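Local coordinates for cell wall binding protein cwp8 (Peptoclostridium difficile, PDB 5J6Q) that is a cell wall protein that probably anchors itself to the bacterial cell wall through three CWB2 modules, and may take part in adhesion, at residues A[42-46]-A[68-72]; A[301-305]-A[535-539]; A[311-317]-A[336-342]. One frame throughout, in Å; residues are numbered along the deposited sequence.

Contact 1 (A[42-46]-A[68-72]); sequences DIKVD and SLKVT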
loop_
_atom_site.group_PDB
_atom_site.type_symbol
_atom_site.label_atom_id
_atom_site.label_comp_id
_atom_site.label_asym_id
_atom_site.label_seq_id
_atom_site.Cartn_x
_atom_site.Cartn_y
_atom_site.Cartn_z
ATOM N N ASP A 42 -2.059 -30.214 -26.406
ATOM C CA ASP A 42 -2.516 -31.102 -25.384
ATOM C C ASP A 42 -3.082 -30.111 -24.315
ATOM O O ASP A 42 -2.349 -29.330 -23.675
ATOM C CB ASP A 42 -1.328 -31.981 -24.880
ATOM C CG ASP A 42 -1.745 -32.788 -23.678
ATOM O OD1 ASP A 42 -2.915 -32.736 -23.338
ATOM O OD2 ASP A 42 -0.869 -33.480 -23.059
ATOM N N ILE A 43 -4.394 -30.110 -24.150
ATOM C CA ILE A 43 -4.957 -29.147 -23.253
ATOM C C ILE A 43 -5.792 -29.780 -22.117
ATOM O O ILE A 43 -6.638 -30.611 -22.370
ATOM C CB ILE A 43 -5.834 -28.241 -24.010
ATOM C CG1 ILE A 43 -5.041 -27.654 -25.241
ATOM C CG2 ILE A 43 -6.385 -27.199 -23.098
ATOM C CD1 ILE A 43 -5.738 -26.399 -25.829
ATOM N N LYS A 44 -5.549 -29.331 -20.892
ATOM C CA LYS A 44 -6.236 -29.905 -19.760
ATOM C C LYS A 44 -6.684 -28.882 -18.815
ATOM O O LYS A 44 -6.198 -27.766 -18.786
ATOM C CB LYS A 44 -5.263 -30.853 -19.027
ATOM C CG LYS A 44 -4.919 -32.037 -19.829
ATOM C CD LYS A 44 -3.516 -32.451 -19.536
ATOM C CE LYS A 44 -3.410 -33.901 -19.273
ATOM N NZ LYS A 44 -2.670 -34.515 -20.362
ATOM N N VAL A 45 -7.662 -29.296 -17.992
ATOM C CA VAL A 45 -8.249 -28.499 -16.948
ATOM C C VAL A 45 -8.041 -29.348 -15.623
ATOM O O VAL A 45 -8.738 -30.324 -15.510
ATOM C CB VAL A 45 -9.742 -28.325 -17.280
ATOM C CG1 VAL A 45 -10.437 -27.648 -16.089
ATOM C CG2 VAL A 45 -9.882 -27.449 -18.574
ATOM N N ASP A 46 -7.122 -28.957 -14.668
ATOM C CA ASP A 46 -6.796 -29.749 -13.429
ATOM C C ASP A 46 -6.485 -31.107 -13.898
ATOM O O ASP A 46 -7.160 -32.041 -13.521
ATOM C CB ASP A 46 -8.001 -29.767 -12.468
ATOM C CG ASP A 46 -8.174 -28.440 -11.749
ATOM O OD1 ASP A 46 -7.209 -27.647 -11.733
ATOM O OD2 ASP A 46 -9.295 -28.186 -11.199
ATOM N N SER A 68 -10.229 -21.915 -7.515
ATOM C CA SER A 68 -9.487 -21.687 -8.731
ATOM C C SER A 68 -9.286 -23.032 -9.462
ATOM O O SER A 68 -9.546 -24.105 -8.873
ATOM C CB SER A 68 -8.164 -20.998 -8.373
ATOM O OG SER A 68 -7.153 -21.881 -7.914
ATOM N N LEU A 69 -8.832 -22.990 -10.755
ATOM C CA LEU A 69 -8.545 -24.225 -11.474
ATOM C C LEU A 69 -7.401 -23.871 -12.408
ATOM O O LEU A 69 -7.193 -22.665 -12.681
ATOM C CB LEU A 69 -9.777 -24.748 -12.283
ATOM C CG LEU A 69 -10.425 -23.695 -13.248
ATOM C CD1 LEU A 69 -9.549 -23.391 -14.472
ATOM C CD2 LEU A 69 -11.841 -24.245 -13.770
ATOM N N LYS A 70 -6.677 -24.833 -12.903
ATOM C CA LYS A 70 -5.610 -24.444 -13.838
ATOM C C LYS A 70 -5.858 -25.038 -15.218
ATOM O O LYS A 70 -6.336 -26.140 -15.291
ATOM C CB LYS A 70 -4.212 -24.998 -13.402
ATOM C CG LYS A 70 -3.710 -24.610 -11.987
ATOM C CD LYS A 70 -2.653 -25.666 -11.472
ATOM C CE LYS A 70 -2.171 -25.426 -10.041
ATOM N NZ LYS A 70 -1.371 -26.593 -9.511
ATOM N N VAL A 71 -5.514 -24.299 -16.282
ATOM C CA VAL A 71 -5.554 -24.794 -17.642
ATOM C C VAL A 71 -4.171 -25.015 -18.132
ATOM O O VAL A 71 -3.386 -24.086 -18.157
ATOM C CB VAL A 71 -6.235 -23.832 -18.592
ATOM C CG1 VAL A 71 -6.315 -24.481 -19.983
ATOM C CG2 VAL A 71 -7.607 -23.457 -18.089
ATOM N N THR A 72 -3.837 -26.222 -18.527
ATOM C CA THR A 72 -2.518 -26.398 -19.035
ATOM C C THR A 72 -2.670 -26.643 -20.548
ATOM O O THR A 72 -3.588 -27.363 -21.019
ATOM C CB THR A 72 -1.745 -27.582 -18.326
ATOM O OG1 THR A 72 -2.410 -28.796 -18.630
ATOM C CG2 THR A 72 -1.606 -27.364 -16.793
HETATM O O HOH W 1 -1.584 -30.010 -20.793
HETATM O O HOH W 2 -9.989 -26.786 -8.997
#

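Contact 2 (A[301-305]-A[535-539]); sequences VSKER and TAAPL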
loop_
_atom_site.group_PDB
_atom_site.type_symbol
_atom_site.label_atom_id
_atom_site.label_comp_id
_atom_site.label_asym_id
_atom_site.label_seq_id
_atom_site.Cartn_x
_atom_site.Cartn_y
_atom_site.Cartn_z
ATOM N N VAL A 301 -9.420 12.147 12.507
ATOM C CA VAL A 301 -8.954 12.300 13.898
ATOM C C VAL A 301 -10.088 11.783 14.826
ATOM O O VAL A 301 -9.815 11.029 15.772
ATOM C CB VAL A 301 -8.592 13.756 14.306
ATOM C CG1 VAL A 301 -8.380 13.909 15.830
ATOM C CG2 VAL A 301 -7.314 14.160 13.566
ATOM N N SER A 302 -11.329 12.169 14.542
ATOM C CA SER A 302 -12.459 11.733 15.375
ATOM C C SER A 302 -12.543 10.192 15.388
ATOM O O SER A 302 -12.697 9.595 16.465
ATOM C CB SER A 302 -13.768 12.344 14.898
ATOM O OG SER A 302 -14.767 12.155 15.883
ATOM N N LYS A 303 -12.392 9.537 14.225
ATOM C CA LYS A 303 -12.400 8.070 14.285
ATOM C C LYS A 303 -11.274 7.500 15.142
ATOM O O LYS A 303 -11.458 6.453 15.764
ATOM C CB LYS A 303 -12.339 7.491 12.902
ATOM C CG LYS A 303 -13.693 7.783 12.200
ATOM C CD LYS A 303 -13.401 7.743 10.717
ATOM C CE LYS A 303 -14.645 7.768 9.853
ATOM N NZ LYS A 303 -14.368 7.024 8.599
ATOM N N GLU A 304 -10.128 8.207 15.229
ATOM C CA GLU A 304 -9.062 7.694 16.022
ATOM C C GLU A 304 -9.386 7.872 17.473
ATOM O O GLU A 304 -9.089 6.992 18.278
ATOM C CB GLU A 304 -7.733 8.381 15.675
ATOM C CG GLU A 304 -6.566 7.697 16.333
ATOM C CD GLU A 304 -6.312 6.280 15.784
ATOM O OE1 GLU A 304 -6.585 6.021 14.557
ATOM O OE2 GLU A 304 -5.824 5.459 16.586
ATOM N N ARG A 305 -10.018 8.993 17.819
ATOM C CA ARG A 305 -10.342 9.263 19.204
ATOM C C ARG A 305 -11.562 8.484 19.719
ATOM O O ARG A 305 -11.557 8.105 20.891
ATOM C CB ARG A 305 -10.623 10.774 19.389
ATOM C CG ARG A 305 -9.364 11.577 19.049
ATOM C CD ARG A 305 -9.527 13.057 19.303
ATOM N NE ARG A 305 -9.947 13.323 20.678
ATOM C CZ ARG A 305 -10.774 14.291 21.006
ATOM N NH1 ARG A 305 -11.123 14.463 22.283
ATOM N NH2 ARG A 305 -11.247 15.116 20.080
ATOM N N THR A 535 -7.351 20.202 15.054
ATOM C CA THR A 535 -8.260 19.050 15.321
ATOM C C THR A 535 -7.511 17.898 16.011
ATOM O O THR A 535 -8.131 17.180 16.796
ATOM C CB THR A 535 -8.912 18.498 14.049
ATOM O OG1 THR A 535 -7.951 18.153 13.083
ATOM C CG2 THR A 535 -9.898 19.490 13.430
ATOM N N ALA A 536 -6.158 17.751 15.770
ATOM C CA ALA A 536 -5.444 16.691 16.458
ATOM C C ALA A 536 -4.902 17.015 17.879
ATOM O O ALA A 536 -4.476 16.062 18.595
ATOM C CB ALA A 536 -4.274 16.191 15.600
ATOM N N ALA A 537 -4.897 18.219 18.328
ATOM C CA ALA A 537 -4.290 18.433 19.628
ATOM C C ALA A 537 -4.974 17.545 20.794
ATOM O O ALA A 537 -4.206 17.100 21.595
ATOM C CB ALA A 537 -4.327 19.907 19.989
ATOM N N PRO A 538 -6.334 17.318 20.931
ATOM C CA PRO A 538 -6.866 16.465 22.052
ATOM C C PRO A 538 -6.394 15.071 21.864
ATOM O O PRO A 538 -6.252 14.302 22.833
ATOM C CB PRO A 538 -8.413 16.600 21.930
ATOM C CG PRO A 538 -8.624 17.536 20.626
ATOM C CD PRO A 538 -7.358 18.253 20.433
ATOM N N LEU A 539 -6.169 14.672 20.554
ATOM C CA LEU A 539 -5.672 13.353 20.300
ATOM C C LEU A 539 -4.221 13.253 20.803
ATOM O O LEU A 539 -3.879 12.302 21.573
ATOM C CB LEU A 539 -5.838 13.024 18.824
ATOM C CG LEU A 539 -4.975 11.851 18.382
ATOM C CD1 LEU A 539 -5.516 10.568 18.980
ATOM C CD2 LEU A 539 -5.034 11.672 16.892
HETATM O O HOH W 3 -10.631 16.236 17.444
HETATM O O HOH W 4 -8.573 11.809 22.543
#

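Contact 3 (A[311-317]-A[336-342]); sequences AEAIILV and NAPILLS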
loop_
_atom_site.group_PDB
_atom_site.type_symbol
_atom_site.label_atom_id
_atom_site.label_comp_id
_atom_site.label_asym_id
_atom_site.label_seq_id
_atom_site.Cartn_x
_atom_site.Cartn_y
_atom_site.Cartn_z
ATOM N N ALA A 311 -18.427 9.412 22.071
ATOM C CA ALA A 311 -18.181 10.821 22.416
ATOM C C ALA A 311 -19.321 11.380 23.338
ATOM O O ALA A 311 -20.520 11.129 23.087
ATOM C CB ALA A 311 -18.095 11.689 21.138
ATOM N N GLU A 312 -18.939 12.220 24.318
ATOM C CA GLU A 312 -19.900 12.765 25.208
ATOM C C GLU A 312 -20.399 14.059 24.720
ATOM O O GLU A 312 -21.412 14.569 25.217
ATOM C CB GLU A 312 -19.275 12.849 26.597
ATOM C CG GLU A 312 -19.022 11.423 27.084
ATOM C CD GLU A 312 -18.048 11.338 28.220
ATOM O OE1 GLU A 312 -17.641 10.204 28.554
ATOM O OE2 GLU A 312 -17.689 12.394 28.779
ATOM N N ALA A 313 -19.747 14.589 23.694
ATOM C CA ALA A 313 -20.147 15.894 23.178
ATOM C C ALA A 313 -19.511 16.174 21.828
ATOM O O ALA A 313 -18.760 15.341 21.307
ATOM C CB ALA A 313 -19.732 16.987 24.165
ATOM N N ILE A 314 -19.854 17.340 21.238
ATOM C CA ILE A 314 -19.312 17.776 19.944
ATOM C C ILE A 314 -18.792 19.243 20.188
ATOM O O ILE A 314 -19.467 20.004 20.893
ATOM C CB ILE A 314 -20.366 17.806 18.781
ATOM C CG1 ILE A 314 -21.083 16.441 18.618
ATOM C CG2 ILE A 314 -19.667 18.269 17.427
ATOM C CD1 ILE A 314 -20.260 15.369 17.939
ATOM N N ILE A 315 -17.560 19.563 19.711
ATOM C CA ILE A 315 -17.076 20.900 19.705
ATOM C C ILE A 315 -17.107 21.194 18.229
ATOM O O ILE A 315 -16.480 20.464 17.446
ATOM C CB ILE A 315 -15.666 21.145 20.263
ATOM C CG1 ILE A 315 -15.433 20.418 21.599
ATOM C CG2 ILE A 315 -15.509 22.667 20.474
ATOM C CD1 ILE A 315 -16.161 21.139 22.769
ATOM N N LEU A 316 -17.792 22.251 17.828
ATOM C CA LEU A 316 -17.912 22.625 16.414
ATOM C C LEU A 316 -17.318 24.054 16.206
ATOM O O LEU A 316 -17.746 24.990 16.868
ATOM C CB LEU A 316 -19.382 22.580 16.077
ATOM C CG LEU A 316 -19.731 22.545 14.615
ATOM C CD1 LEU A 316 -18.992 21.446 13.898
ATOM C CD2 LEU A 316 -21.273 22.278 14.536
ATOM N N VAL A 317 -16.276 24.216 15.333
ATOM C CA VAL A 317 -15.697 25.562 15.189
ATOM C C VAL A 317 -15.821 25.957 13.730
ATOM O O VAL A 317 -16.205 25.108 12.923
ATOM C CB VAL A 317 -14.218 25.499 15.759
ATOM C CG1 VAL A 317 -13.323 24.661 14.872
ATOM C CG2 VAL A 317 -13.613 26.885 15.903
ATOM N N ASN A 336 -14.616 15.356 26.391
ATOM C CA ASN A 336 -14.447 14.145 25.558
ATOM C C ASN A 336 -15.239 14.249 24.256
ATOM O O ASN A 336 -16.083 13.418 23.956
ATOM C CB ASN A 336 -14.890 12.933 26.371
ATOM C CG ASN A 336 -14.054 12.828 27.615
ATOM O OD1 ASN A 336 -12.841 12.616 27.520
ATOM N ND2 ASN A 336 -14.616 12.979 28.816
ATOM N N ALA A 337 -14.971 15.295 23.503
ATOM C CA ALA A 337 -15.692 15.628 22.272
ATOM C C ALA A 337 -14.711 15.837 21.152
ATOM O O ALA A 337 -13.599 16.278 21.448
ATOM C CB ALA A 337 -16.460 16.933 22.469
ATOM N N PRO A 338 -15.046 15.547 19.888
ATOM C CA PRO A 338 -14.092 15.773 18.734
ATOM C C PRO A 338 -14.152 17.218 18.328
ATOM O O PRO A 338 -15.215 17.830 18.562
ATOM C CB PRO A 338 -14.676 14.961 17.601
ATOM C CG PRO A 338 -16.287 14.981 17.969
ATOM C CD PRO A 338 -16.276 14.834 19.479
ATOM N N ILE A 339 -13.103 17.736 17.616
ATOM C CA ILE A 339 -13.230 19.072 17.202
ATOM C C ILE A 339 -13.586 18.902 15.767
ATOM O O ILE A 339 -12.830 18.373 14.969
ATOM C CB ILE A 339 -12.044 20.001 17.491
ATOM C CG1 ILE A 339 -11.888 20.285 18.995
ATOM C CG2 ILE A 339 -12.318 21.290 16.748
ATOM C CD1 ILE A 339 -10.398 20.805 19.483
ATOM N N LEU A 340 -14.795 19.282 15.414
ATOM C CA LEU A 340 -15.207 19.041 14.040
ATOM C C LEU A 340 -15.375 20.444 13.457
ATOM O O LEU A 340 -15.323 21.392 14.202
ATOM C CB LEU A 340 -16.506 18.191 13.914
ATOM C CG LEU A 340 -16.303 16.705 14.332
ATOM C CD1 LEU A 340 -17.701 15.990 14.522
ATOM C CD2 LEU A 340 -15.516 15.928 13.254
ATOM N N LEU A 341 -15.592 20.570 12.175
ATOM C CA LEU A 341 -15.584 21.873 11.553
ATOM C C LEU A 341 -16.847 22.124 10.744
ATOM O O LEU A 341 -17.324 21.201 10.083
ATOM C CB LEU A 341 -14.376 21.901 10.566
ATOM C CG LEU A 341 -12.978 21.508 11.147
ATOM C CD1 LEU A 341 -11.934 21.322 10.005
ATOM C CD2 LEU A 341 -12.494 22.529 12.078
ATOM N N SER A 342 -17.313 23.404 10.707
ATOM C CA SER A 342 -18.478 23.736 9.921
ATOM C C SER A 342 -18.206 24.893 8.975
ATOM O O SER A 342 -17.328 25.713 9.236
ATOM C CB SER A 342 -19.623 24.175 10.835
ATOM O OG SER A 342 -20.858 24.131 10.144
#

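Contact 1 (A[42-46]-A[68-72])
The carbonyl oxygen of Thr72 is gripped twice from the facing strand. Lys44 N donates to Thr72 O at 2.8 Å, lying in the plane of that carbonyl, and Ile43 CA adds a CA-H...O contact to the same oxygen. The return bond, from Thr72 N to Lys44 O, is equally short, but its donor is tilted 27° from the carbonyl plane; Val71 CA supports this oxygen with a CA-H...O contact of its own. Lys44 and Thr72 are thus an antiparallel hydrogen-bonded pair and Val45 and Val71 the neighbouring non-hydrogen-bonded pair, in segments running 176° apart. These two strands are neighbours in a mixed five-stranded sheet, in which 68-75 is flanked on its other edge by strand 178-183. One face carries Ile43, Val45, Leu69 and Val71. Ile43 CG2 meets Val71 CG1 obliquely at 4.1 Å, and helices 13-24 and 53-61 cover these residues, with Leu56 touching both valines. On the other face Thr72 OG1 stands 3.5 Å from Lys44 CB. Its chi1 of 65° sets the hydroxyl between the backbone N and the carbonyl carbon, from where it reaches a water at 2.6 Å; that water donates to Asp42 O and so links the strands. Lys44 bends at its three outer torsions, carrying NZ back along its own strand to a weak salt bridge with Asp42. Where strand 41-45 ends, the Asp46 carboxylate takes the place of a backbone acceptor. Asp46 N donates to Lys70 O at 3.0 Å, while Lys70 N returns a bond to Asp46 OD1 at 3.1 Å, arriving from above the carboxylate plane. Asp46 OD2 accepts from a second water that also donates to Ser68 O, while its nearest carbon neighbour across the contact is Leu69 CB, 3.6 Å away.

Contact 2 (A[301-305]-A[535-539])
Apolar packing between Val301 and Leu539 joins two helix turns whose axes come within 9.7 Å and are inclined by 15°, running N to C in nearly the same direction. Val301 spreads its two methyls: CG1 lies 4.0 Å from Leu539 CB, while CG2 faces the CB of Ala536. Leu539 slides past Arg305 in the opposite sense, its CB 3.7 Å from Arg305 CD, and its CD1 touches the CG of Glu304. Helix 294-305 belongs to the first CWB2 module and helix 531-542 to the third, so this pairing joins modules distant in sequence; strand 286-289, just ahead of the first helix, extends the sheet of the third module and lays Leu289 against both Glu304 and Leu539. Van der Waals contact with polar groups is the second kind. Val301 CG1 rests 3.4 Å from the backbone carbonyl oxygen Thr535 O, and Pro538 CB sits over the centre of one face of the Arg305 guanidinium, 3.4 Å from CZ. A bend at chi3 (55°) turns the group onto the proline. Polar bridging is left to water. One water accepts from Arg305 NH2 at 2.9 Å and donates to Thr535 O; another, in the guanidinium plane, accepts from Arg305 NE at 2.8 Å and donates only weakly to Pro538 O, the looser bridge. Arg305 NH2 also bonds to Ala337 O, beyond the two helices, which helps to fix the flat group's rotation.

Contact 3 (A[311-317]-A[336-342])
Glu312 and Asn336 lie side by side and point the same way, but their flat ends are steeply turned, the carboxylate and amide planes standing 76° apart. Asn336 ND2 donates to Glu312 OE2 at 3.1 Å from above the carboxylate plane, well out of it. Extension of the glutamate beyond CG puts OE2 there. Glu312 N also bonds to Asn336 O, which makes the pair a double tie where the two segments begin to run together. Next comes a tight passage: Ala337 CB rests 3.0 Å from Ala313 O, Pro338 CD lies 3.1 Å from the same oxygen, and the methyls of Ala313 and Ala337 face each other. Beyond it the strands are parallel in register, Ile315 with Ile339, Leu316 with Leu340 and Val317 with Leu341. Four backbone bonds alternate between them, the straightest being Leu340 N to Ile315 O at 2.9 Å and 174°. Side chains divide between two faces. Val317 and Leu341 point the same way, alongside each other, with Val317 CG1 3.6 Å from Leu341 CD2; Val317 CG1 lies between its backbone N and carbonyl carbon (chi1 69°) and also meets Ile339 CG2 at 4.0 Å. On the opposite face Ile314 reaches obliquely to both Pro338, through CD1, and Leu340, through CG2, while Leu316 CD1 touches Leu340 CB at 4.1 Å. The two strands are joined by helices 322-327 and 329-334 in a beta-alpha-beta crossover of the first CWB2 module, a toprim-like fold with a parallel sheet. Strand 339-342 forms an edge and strand 313-318 is continued on its other side by strand 367-371; helix 349-359 covers Ile314 and Leu340, and helix 294-305 packs against Pro338 and Leu341.

Overall arrangement
From the N terminus, contact 1 closes first, pairing 42-46 with 68-72 around a short loop that holds helix 53-61. It lies on the far side of the chain's centre from the others, its centre 53 Å from that of contact 2 and 59 Å from that of contact 3. Contact 2 opens at 301-305 and closes only at 535-539, spanning the second CWB2 module to tie the first to the third. Contact 3 is nested within that long loop, closing a local crossover inside the first module. Contacts 2 and 3 touch: Ser302 packs on Pro338 and Thr535 CG2 on Ile339 O, coupling the intermodule helix pair to the sheet edge.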